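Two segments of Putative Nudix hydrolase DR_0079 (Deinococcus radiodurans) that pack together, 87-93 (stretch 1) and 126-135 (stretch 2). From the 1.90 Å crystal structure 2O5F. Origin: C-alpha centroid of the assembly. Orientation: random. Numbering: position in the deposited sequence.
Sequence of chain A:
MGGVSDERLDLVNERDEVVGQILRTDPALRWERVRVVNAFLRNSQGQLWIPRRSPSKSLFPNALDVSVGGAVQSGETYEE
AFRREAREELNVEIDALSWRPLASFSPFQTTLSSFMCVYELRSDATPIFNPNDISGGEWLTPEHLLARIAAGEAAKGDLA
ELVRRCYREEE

Stretch 1 (87-93) REELNVE
Stretch 2, residues 126-135: TPIFNPNDIS

The contact joins the C-terminal part of a helix, entering stretch 1 from earlier in the chain and running through Arg-87 and Glu-88, to an irregular segment without helix or strand, residues 126-135. Together they bury 380 Å². The register is set by two close CA pairs: CA of Leu-90 lies 4.1 Å from CA of Phe-129, and CA of Glu-89 lies 5.3 Å from CA of Asn-130. The backbones thus meet directly, and the numbering falls along one stretch as it rises along the other. Arg-87 and Glu-88 have phi/psi of -77/-35 and -78/-27; Glu-89 (-99/-38) and Leu-90 (-115/-1) drift from these values, and Asn-91 leaves helical geometry with positive phi (55/41). Val-92 is extended at -115/138.

Thr-126 (-79/128) lies out of reach. Pro-127 (-63/146, C-gamma exo) opens the contact, its CA-to-CB bond directed toward stretch 1. Its CB lies 4.2 Å from CB of Leu-90 and 4.5 Å from CG2 of Val-92 (chi1 t), a small apolar patch at this end of the interface.

At Ile-128 (-92/77, chi1 m, chi2 m) the CA-to-CB bond points sideways and the end of the side chain leads away, and the backbone makes the link. Water 1 donates to Leu-90 O at 2.8 Å and accepts from Ile-128 N at 2.9 Å, thereby bridging the two backbones. Ile-128 O is 3.4 Å from Leu-90 O; both are acceptors, so this approach is not a hydrogen bond.

Phe-129 (-65/161, chi1 p, chi2 86°) also turns the end of its side chain away. Its backbone N bonds weakly to Pro-127 O at 3.0 Å. Its CA approaches Glu-89 O at 3.6 Å in a CA-H...O contact with an angle of 121° at the hydrogen, while its CB packs 4.3 Å from CD2 of Leu-90 (chi1 m, chi2 t).

Asn-130 (-86/112) donates two hydrogen bonds to stretch 1. Its N donates to Glu-89 O at 2.9 Å with a nearly straight angle of 170°. Its CA-to-CB bond points toward stretch 1; with chi1 t and chi2 14°, ND2 makes a weak bond to Glu-88 O at 3.3 Å and 146°. One residue therefore reaches two successive carbonyls. Its OD1 accepts from Asn-132 N at 3.1 Å, which ties the amide to the following turn.

Pro-131 (-62/-13, C-gamma exo) and Asn-132 (-70/-27, chi1 t) carry the chain through that turn without contacting stretch 1. Asn-130 O receives Asp-133 N weakly at 3.3 Å and Ile-134 N at 3.2 Å, bringing the chain back. Asp-133 (-121/-16, chi1 t) places OD2 4.1 Å from OE2 of Glu-89 (chi1 m, chi2 t), an approach of like charges. Ile-134 (-122/125, chi1 m, chi2 t) extends CD1 to 4.0 Å from CD2 of Leu-90 and 3.8 Å from Glu-89 O. Ser-135 (-84/-21, chi1 p) is again out of reach.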

# COMPACT_ATOMS: atom_id res chain seq x y z
N ARG A 87 -1.10 -9.26 7.46
CA ARG A 87 -0.73 -10.06 8.62
C ARG A 87 0.76 -9.97 8.95
O ARG A 87 1.12 -9.98 10.13
CB ARG A 87 -1.16 -11.51 8.43
CG ARG A 87 -0.51 -12.23 7.29
CD ARG A 87 -1.34 -13.44 6.93
NE ARG A 87 -1.74 -14.20 8.12
CZ ARG A 87 -2.71 -15.10 8.13
NH1 ARG A 87 -3.38 -15.36 7.01
NH2 ARG A 87 -3.01 -15.75 9.25
N GLU A 88 1.62 -9.87 7.95
CA GLU A 88 3.05 -9.79 8.24
C GLU A 88 3.52 -8.41 8.71
O GLU A 88 4.50 -8.31 9.44
CB GLU A 88 3.89 -10.22 7.04
CG GLU A 88 3.83 -9.29 5.86
CD GLU A 88 4.78 -9.70 4.74
OE1 GLU A 88 4.78 -9.03 3.69
OE2 GLU A 88 5.52 -10.69 4.91
N GLU A 89 2.82 -7.35 8.31
CA GLU A 89 3.22 -6.00 8.72
C GLU A 89 2.42 -5.46 9.90
O GLU A 89 2.98 -4.78 10.77
CB GLU A 89 3.08 -5.02 7.54
CG GLU A 89 3.83 -5.42 6.27
CD GLU A 89 3.68 -4.41 5.15
OE1 GLU A 89 2.53 -4.01 4.84
OE2 GLU A 89 4.71 -4.01 4.56
N LEU A 90 1.12 -5.75 9.94
CA LEU A 90 0.28 -5.22 11.02
C LEU A 90 -0.29 -6.28 11.94
O LEU A 90 -0.99 -5.96 12.90
CB LEU A 90 -0.88 -4.42 10.42
CG LEU A 90 -0.60 -3.24 9.49
CD1 LEU A 90 -1.92 -2.51 9.21
CD2 LEU A 90 0.39 -2.26 10.13
N ASN A 91 0.02 -7.55 11.66
CA ASN A 91 -0.51 -8.66 12.44
C ASN A 91 -2.02 -8.58 12.47
O ASN A 91 -2.66 -8.81 13.50
CB ASN A 91 0.03 -8.64 13.88
CG ASN A 91 1.47 -9.06 13.95
OD1 ASN A 91 2.35 -8.28 14.33
ND2 ASN A 91 1.73 -10.30 13.59
N VAL A 92 -2.59 -8.24 11.32
CA VAL A 92 -4.03 -8.12 11.19
C VAL A 92 -4.59 -9.17 10.23
O VAL A 92 -4.00 -9.44 9.18
CB VAL A 92 -4.43 -6.72 10.66
CG1 VAL A 92 -5.92 -6.67 10.38
CG2 VAL A 92 -4.06 -5.65 11.69
N GLU A 93 -5.71 -9.76 10.61
CA GLU A 93 -6.40 -10.75 9.80
C GLU A 93 -7.52 -9.96 9.12
O GLU A 93 -8.51 -9.61 9.76
CB GLU A 93 -7.01 -11.82 10.70
CG GLU A 93 -6.07 -12.38 11.76
CD GLU A 93 -5.15 -13.46 11.23
OE1 GLU A 93 -4.30 -13.16 10.36
OE2 GLU A 93 -5.27 -14.62 11.68
N THR A 126 -5.58 0.34 17.43
CA THR A 126 -4.24 0.59 16.92
C THR A 126 -3.63 -0.79 16.72
O THR A 126 -3.65 -1.63 17.62
CB THR A 126 -3.39 1.37 17.92
OG1 THR A 126 -3.96 2.67 18.13
CG2 THR A 126 -1.96 1.52 17.40
N PRO A 127 -3.09 -1.05 15.52
CA PRO A 127 -2.48 -2.34 15.18
C PRO A 127 -1.25 -2.68 16.02
O PRO A 127 -0.48 -1.80 16.41
CB PRO A 127 -2.11 -2.19 13.71
CG PRO A 127 -3.05 -1.14 13.22
CD PRO A 127 -3.08 -0.16 14.35
N ILE A 128 -1.09 -3.97 16.29
CA ILE A 128 0.08 -4.46 17.02
C ILE A 128 1.02 -4.77 15.87
O ILE A 128 1.20 -5.92 15.49
CB ILE A 128 -0.23 -5.75 17.79
CG1 ILE A 128 -1.48 -5.54 18.66
CG2 ILE A 128 0.95 -6.15 18.67
CD1 ILE A 128 -1.38 -4.38 19.61
N PHE A 129 1.61 -3.72 15.33
CA PHE A 129 2.50 -3.82 14.18
C PHE A 129 3.80 -4.58 14.42
O PHE A 129 4.22 -4.77 15.56
CB PHE A 129 2.80 -2.41 13.65
CG PHE A 129 3.55 -1.53 14.63
CD1 PHE A 129 4.94 -1.58 14.70
CD2 PHE A 129 2.85 -0.68 15.49
CE1 PHE A 129 5.63 -0.79 15.62
CE2 PHE A 129 3.53 0.11 16.41
CZ PHE A 129 4.93 0.06 16.47
N ASN A 130 4.42 -5.01 13.32
CA ASN A 130 5.68 -5.74 13.36
C ASN A 130 6.80 -4.69 13.38
O ASN A 130 7.02 -3.98 12.40
CB ASN A 130 5.80 -6.65 12.14
CG ASN A 130 7.17 -7.30 12.01
OD1 ASN A 130 7.97 -7.30 12.95
ND2 ASN A 130 7.46 -7.86 10.84
N PRO A 131 7.52 -4.59 14.51
CA PRO A 131 8.62 -3.65 14.72
C PRO A 131 9.82 -3.80 13.80
O PRO A 131 10.69 -2.93 13.76
CB PRO A 131 9.02 -3.89 16.18
CG PRO A 131 7.78 -4.45 16.80
CD PRO A 131 7.30 -5.39 15.73
N ASN A 132 9.89 -4.91 13.08
CA ASN A 132 11.02 -5.15 12.19
C ASN A 132 11.00 -4.20 11.00
O ASN A 132 12.05 -3.89 10.43
CB ASN A 132 11.03 -6.60 11.71
CG ASN A 132 12.34 -6.98 11.03
OD1 ASN A 132 13.42 -6.75 11.57
ND2 ASN A 132 12.24 -7.56 9.83
N ASP A 133 9.82 -3.75 10.60
CA ASP A 133 9.74 -2.84 9.46
C ASP A 133 9.10 -1.50 9.81
O ASP A 133 9.23 -0.53 9.07
CB ASP A 133 8.96 -3.51 8.32
CG ASP A 133 9.07 -2.74 7.02
OD1 ASP A 133 10.21 -2.51 6.56
OD2 ASP A 133 8.02 -2.37 6.44
N ILE A 134 8.42 -1.45 10.95
CA ILE A 134 7.75 -0.24 11.40
C ILE A 134 8.25 0.23 12.76
O ILE A 134 8.21 -0.52 13.73
CB ILE A 134 6.23 -0.47 11.48
CG1 ILE A 134 5.69 -0.84 10.10
CG2 ILE A 134 5.54 0.76 12.06
CD1 ILE A 134 4.22 -1.20 10.09
N SER A 135 8.71 1.48 12.84
CA SER A 135 9.21 2.00 14.10
C SER A 135 8.09 2.54 15.00
O SER A 135 8.25 2.64 16.21
CB SER A 135 10.26 3.10 13.84
OG SER A 135 9.72 4.20 13.11
O HOH W 1 -2.81 -5.95 15.02